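Local coordinates for 4-dehydrase (Streptomyces venezuelae, PDB 2PO3), which catalyses the PLP-dependent transamination of a TDP-linked sugar in the biosynthesis of the antibiotic sugar desosamine, at the interface of chains A and B. Residues are numbered along the deposited sequence; one frame, centred on the assembly and turned at random. Chains: chain A/B, 4-dehydrase.

Contacts 1 and 2 are neighbours at the two-fold interface of the deposited dimer, with the centres of their C-alpha atoms about 6 Å apart. They share A:Pro26, B:Leu42 and B:Gln45. Both join the chain A loop around A:Pro26 to the end of helix 31-44 of chain B and the segment after it. Contact 1 is mainly apolar, with its centre about 8 Å from A:Lys200. Contact 2 is rich in arginine, and the centre of contact 2 lies about 10 Å from A:Lys200. Together they probably help to hold a segment that reaches from one chain towards the other chain's active site. Each has a twin with the chains exchanged.

Contact 1: the interface of chains A and B. Residues chain A 26, 198, 203, 205, 251; chain B 42, 45, 47.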
loop_
_atom_site.group_PDB
_atom_site.type_symbol
_atom_site.label_atom_id
_atom_site.label_comp_id
_atom_site.label_asym_id
_atom_site.label_seq_id
_atom_site.Cartn_x
_atom_site.Cartn_y
_atom_site.Cartn_z
ATOM N N PRO A 26 11.505 16.708 -1.296
ATOM C CA PRO A 26 12.253 15.655 -0.620
ATOM C C PRO A 26 13.717 16.094 -0.407
ATOM O O PRO A 26 14.325 16.729 -1.278
ATOM C CB PRO A 26 12.089 14.392 -1.506
ATOM C CG PRO A 26 11.238 14.794 -2.713
ATOM C CD PRO A 26 11.164 16.322 -2.701
ATOM N N ALA A 198 7.447 10.445 0.642
ATOM C CA ALA A 198 8.457 11.243 -0.074
ATOM C C ALA A 198 8.650 12.631 0.563
ATOM O O ALA A 198 9.751 13.176 0.579
ATOM C CB ALA A 198 8.051 11.414 -1.545
ATOM N N ASN A 203 12.277 9.732 4.231
ATOM C CA ASN A 203 11.352 9.092 3.308
ATOM C C ASN A 203 11.860 7.772 2.724
ATOM O O ASN A 203 13.080 7.570 2.613
ATOM C CB ASN A 203 10.951 10.036 2.162
ATOM C CG ASN A 203 11.859 9.950 0.934
ATOM O OD1 ASN A 203 11.704 9.114 0.045
ATOM N ND2 ASN A 203 12.808 10.851 0.833
ATOM N N PHE A 205 10.224 6.675 -0.257
ATOM C CA PHE A 205 9.424 6.878 -1.472
ATOM C C PHE A 205 8.000 6.980 -0.943
ATOM O O PHE A 205 7.400 8.047 -0.920
ATOM C CB PHE A 205 9.574 5.871 -2.634
ATOM C CG PHE A 205 11.000 5.632 -3.119
ATOM C CD1 PHE A 205 11.686 4.466 -2.775
ATOM C CD2 PHE A 205 11.668 6.559 -3.924
ATOM C CE1 PHE A 205 12.989 4.239 -3.219
ATOM C CE2 PHE A 205 12.977 6.359 -4.376
ATOM C CZ PHE A 205 13.641 5.188 -4.013
ATOM N N MET A 251 15.681 2.827 0.247
ATOM C CA MET A 251 15.579 4.275 0.263
ATOM C C MET A 251 15.429 4.721 1.728
ATOM O O MET A 251 16.094 5.644 2.229
ATOM C CB MET A 251 14.374 4.735 -0.564
ATOM C CG MET A 251 14.206 6.246 -0.481
ATOM S SD MET A 251 15.667 7.105 -1.110
ATOM C CE MET A 251 15.009 8.772 -1.329
ATOM N N LEU B 42 15.110 10.593 -9.114
ATOM C CA LEU B 42 15.776 11.244 -8.028
ATOM C C LEU B 42 16.125 12.652 -8.391
ATOM O O LEU B 42 15.892 13.554 -7.592
ATOM C CB LEU B 42 17.001 10.484 -7.534
ATOM C CG LEU B 42 16.585 9.178 -6.905
ATOM C CD1 LEU B 42 17.814 8.358 -6.580
ATOM C CD2 LEU B 42 15.854 9.468 -5.623
ATOM N N GLN B 45 13.281 15.024 -8.225
ATOM C CA GLN B 45 12.770 15.196 -6.890
ATOM C C GLN B 45 11.271 14.939 -6.823
ATOM O O GLN B 45 10.566 15.430 -5.955
ATOM C CB GLN B 45 13.165 16.542 -6.307
ATOM C CG GLN B 45 14.690 16.617 -6.199
ATOM C CD GLN B 45 15.096 17.764 -5.305
ATOM O OE1 GLN B 45 15.149 18.911 -5.786
ATOM N NE2 GLN B 45 15.295 17.472 -3.999
ATOM N N LEU B 47 9.115 11.846 -6.442
ATOM C CA LEU B 47 9.162 10.439 -6.121
ATOM C C LEU B 47 7.884 9.624 -5.983
ATOM O O LEU B 47 7.896 8.386 -5.913
ATOM C CB LEU B 47 10.000 10.402 -4.842
ATOM C CG LEU B 47 11.283 11.182 -5.094
ATOM C CD1 LEU B 47 12.058 11.302 -3.800
ATOM C CD2 LEU B 47 12.129 10.513 -6.198
#
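B:Leu47 reaches across the dimer into the active-site region of chain A, on the loop that follows helix 31-44 of this DegT/DnrJ/EryC1-family aminotransferase. It meets A:Pro26 and A:Ala198, with A:Phe205 a little farther off, and it hides 73 Å² of its surface against chain A. With CG anti to the carbonyl carbon (chi1 -51°), the branch carries the methyl CD1 of B:Leu47 to the ring of A:Pro26, 3.7 Å from CG of that ring. Lower on the same side chain, CB of B:Leu47 meets the methyl CB of A:Ala198 at 4.0 Å. The ring of A:Phe205 approaches more loosely, with CD2 4.3 Å from CB of B:Leu47. One face of this ring carries A:Met251 CG, 3.6 Å above the plane and towards the rim. CD2 of B:Leu42 comes to 4.4 Å from the rim atom CE2 of A:Phe205.

OD1 of A:Asn203 accepts a hydrogen bond of 2.9 Å from the backbone N of A:Phe205. The bond lies in the amide plane, on a lone pair, and probably helps to hold the backbone that carries the ring. The A:Pro26 ring also crosses B:Gln45, with CG 3.4 Å from the backbone O of that glutamine. NE2 of B:Gln45 comes near the carbonyl O of A:Pro26, but its N-H points away and no hydrogen bond forms.

A:Ala198 and A:Asn203 bracket A:Lys200, the lysine that in this family carries PLP as a Schiff base. Here PLP is instead joined to the TDP-sugar product as the external aldimine. B:Gln45 and B:Leu47 are themselves among the residues lining its pocket. The contact therefore probably steadies an active site built from both chains.

Contact 2: the interface of chains A and B. Residues chain A 25-26, 28, 31; chain B 42-43, 45.
A:Arg28 and A:Arg31 cap the C-terminal end of helix 31-44 of chain B in this DegT/DnrJ/EryC1-family dimer. NH2 of A:Arg28 donates a hydrogen bond of 2.8 Å to the carbonyl O of B:Asp43. This oxygen lies almost in the guanidinium plane, and the bond is fairly straight (161° at H). NH1 bonds to the O of B:Leu42 at 2.6 Å, less favourably, from above the carbonyl plane. The same guanidinium stacks on the amide of B:Gln45, the planes 20° apart, with CG of B:Gln45 over the rim. An alanine here would remove both donors and the stacked group, and would probably leave the helix end less firmly held and the B:Gln45 amide freer to turn.

A:Arg31 packs closely beside it. Its chain bends at chi3 (-92°) and lays the guanidinium over B:Leu42, with CB of the leucine 3.3 Å above the centre of the plane. NH2 of A:Arg31 bonds to OD1 of B:Asp43 at 2.7 Å, on the anti lone pair. The groups form a salt bridge, but the exact placing of the carboxylate is doubtful. The positive charges would suit the negative helix end, and B:Asp43 probably offsets their mutual repulsion.

A:Arg25 is the loose side, hiding 26 Å². On the opposite face of the B:Gln45 amide, its CD comes to 3.2 Å from OE1. Its guanidinium NH1 stays 3.9 Å from B:Gln45 OE1, too far for a hydrogen bond.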
loop_
_atom_site.group_PDB
_atom_site.type_symbol
_atom_site.label_atom_id
_atom_site.label_comp_id
_atom_site.label_asym_id
_atom_site.label_seq_id
_atom_site.Cartn_x
_atom_site.Cartn_y
_atom_site.Cartn_z
ATOM N N ARG A 25 9.533 19.416 -0.608
ATOM C CA ARG A 25 10.597 18.923 -1.433
ATOM C C ARG A 25 11.387 17.892 -0.694
ATOM O O ARG A 25 11.870 18.174 0.405
ATOM C CB ARG A 25 11.505 20.013 -1.959
ATOM C CG ARG A 25 11.800 19.693 -3.412
ATOM C CD ARG A 25 13.056 20.341 -3.910
ATOM N NE ARG A 25 12.806 21.635 -4.515
ATOM C CZ ARG A 25 12.218 21.801 -5.687
ATOM N NH1 ARG A 25 11.785 20.777 -6.420
ATOM N NH2 ARG A 25 12.055 23.043 -6.125
ATOM N N PRO A 26 11.505 16.708 -1.296
ATOM C CA PRO A 26 12.253 15.655 -0.620
ATOM C C PRO A 26 13.717 16.094 -0.407
ATOM O O PRO A 26 14.325 16.729 -1.278
ATOM C CB PRO A 26 12.089 14.392 -1.506
ATOM C CG PRO A 26 11.238 14.794 -2.713
ATOM C CD PRO A 26 11.164 16.322 -2.701
ATOM N N ARG A 28 17.704 15.731 -0.242
ATOM C CA ARG A 28 18.601 14.842 -0.998
ATOM C C ARG A 28 19.282 13.730 -0.219
ATOM O O ARG A 28 19.392 13.750 1.014
ATOM C CB ARG A 28 19.460 15.472 -2.076
ATOM C CG ARG A 28 18.634 15.964 -3.270
ATOM C CD ARG A 28 19.364 15.941 -4.610
ATOM N NE ARG A 28 18.855 16.870 -5.639
ATOM C CZ ARG A 28 18.120 16.524 -6.716
ATOM N NH1 ARG A 28 17.755 15.267 -6.961
ATOM N NH2 ARG A 28 17.724 17.468 -7.571
ATOM N N ARG A 31 23.200 9.047 -3.098
ATOM C CA ARG A 31 22.835 8.132 -4.149
ATOM C C ARG A 31 23.585 6.802 -4.165
ATOM O O ARG A 31 23.042 5.728 -4.432
ATOM C CB ARG A 31 22.867 8.844 -5.491
ATOM C CG ARG A 31 21.520 8.623 -6.153
ATOM C CD ARG A 31 21.316 9.403 -7.439
ATOM N NE ARG A 31 20.683 10.687 -7.172
ATOM C CZ ARG A 31 20.123 11.433 -8.106
ATOM N NH1 ARG A 31 20.094 11.068 -9.385
ATOM N NH2 ARG A 31 19.582 12.580 -7.737
ATOM N N LEU B 42 15.110 10.593 -9.114
ATOM C CA LEU B 42 15.776 11.244 -8.028
ATOM C C LEU B 42 16.125 12.652 -8.391
ATOM O O LEU B 42 15.892 13.554 -7.592
ATOM C CB LEU B 42 17.001 10.484 -7.534
ATOM C CG LEU B 42 16.585 9.178 -6.905
ATOM C CD1 LEU B 42 17.814 8.358 -6.580
ATOM C CD2 LEU B 42 15.854 9.468 -5.623
ATOM N N ASP B 43 16.686 12.806 -9.576
ATOM C CA ASP B 43 17.083 14.110 -10.024
ATOM C C ASP B 43 15.956 15.133 -9.978
ATOM O O ASP B 43 16.129 16.266 -9.521
ATOM C CB ASP B 43 17.694 14.058 -11.437
ATOM C CG ASP B 43 19.104 13.528 -11.432
ATOM O OD1 ASP B 43 19.675 13.182 -10.417
ATOM O OD2 ASP B 43 19.609 13.409 -12.637
ATOM N N GLN B 45 13.281 15.024 -8.225
ATOM C CA GLN B 45 12.770 15.196 -6.890
ATOM C C GLN B 45 11.271 14.939 -6.823
ATOM O O GLN B 45 10.566 15.430 -5.955
ATOM C CB GLN B 45 13.165 16.542 -6.307
ATOM C CG GLN B 45 14.690 16.617 -6.199
ATOM C CD GLN B 45 15.096 17.764 -5.305
ATOM O OE1 GLN B 45 15.149 18.911 -5.786
ATOM N NE2 GLN B 45 15.295 17.472 -3.999
#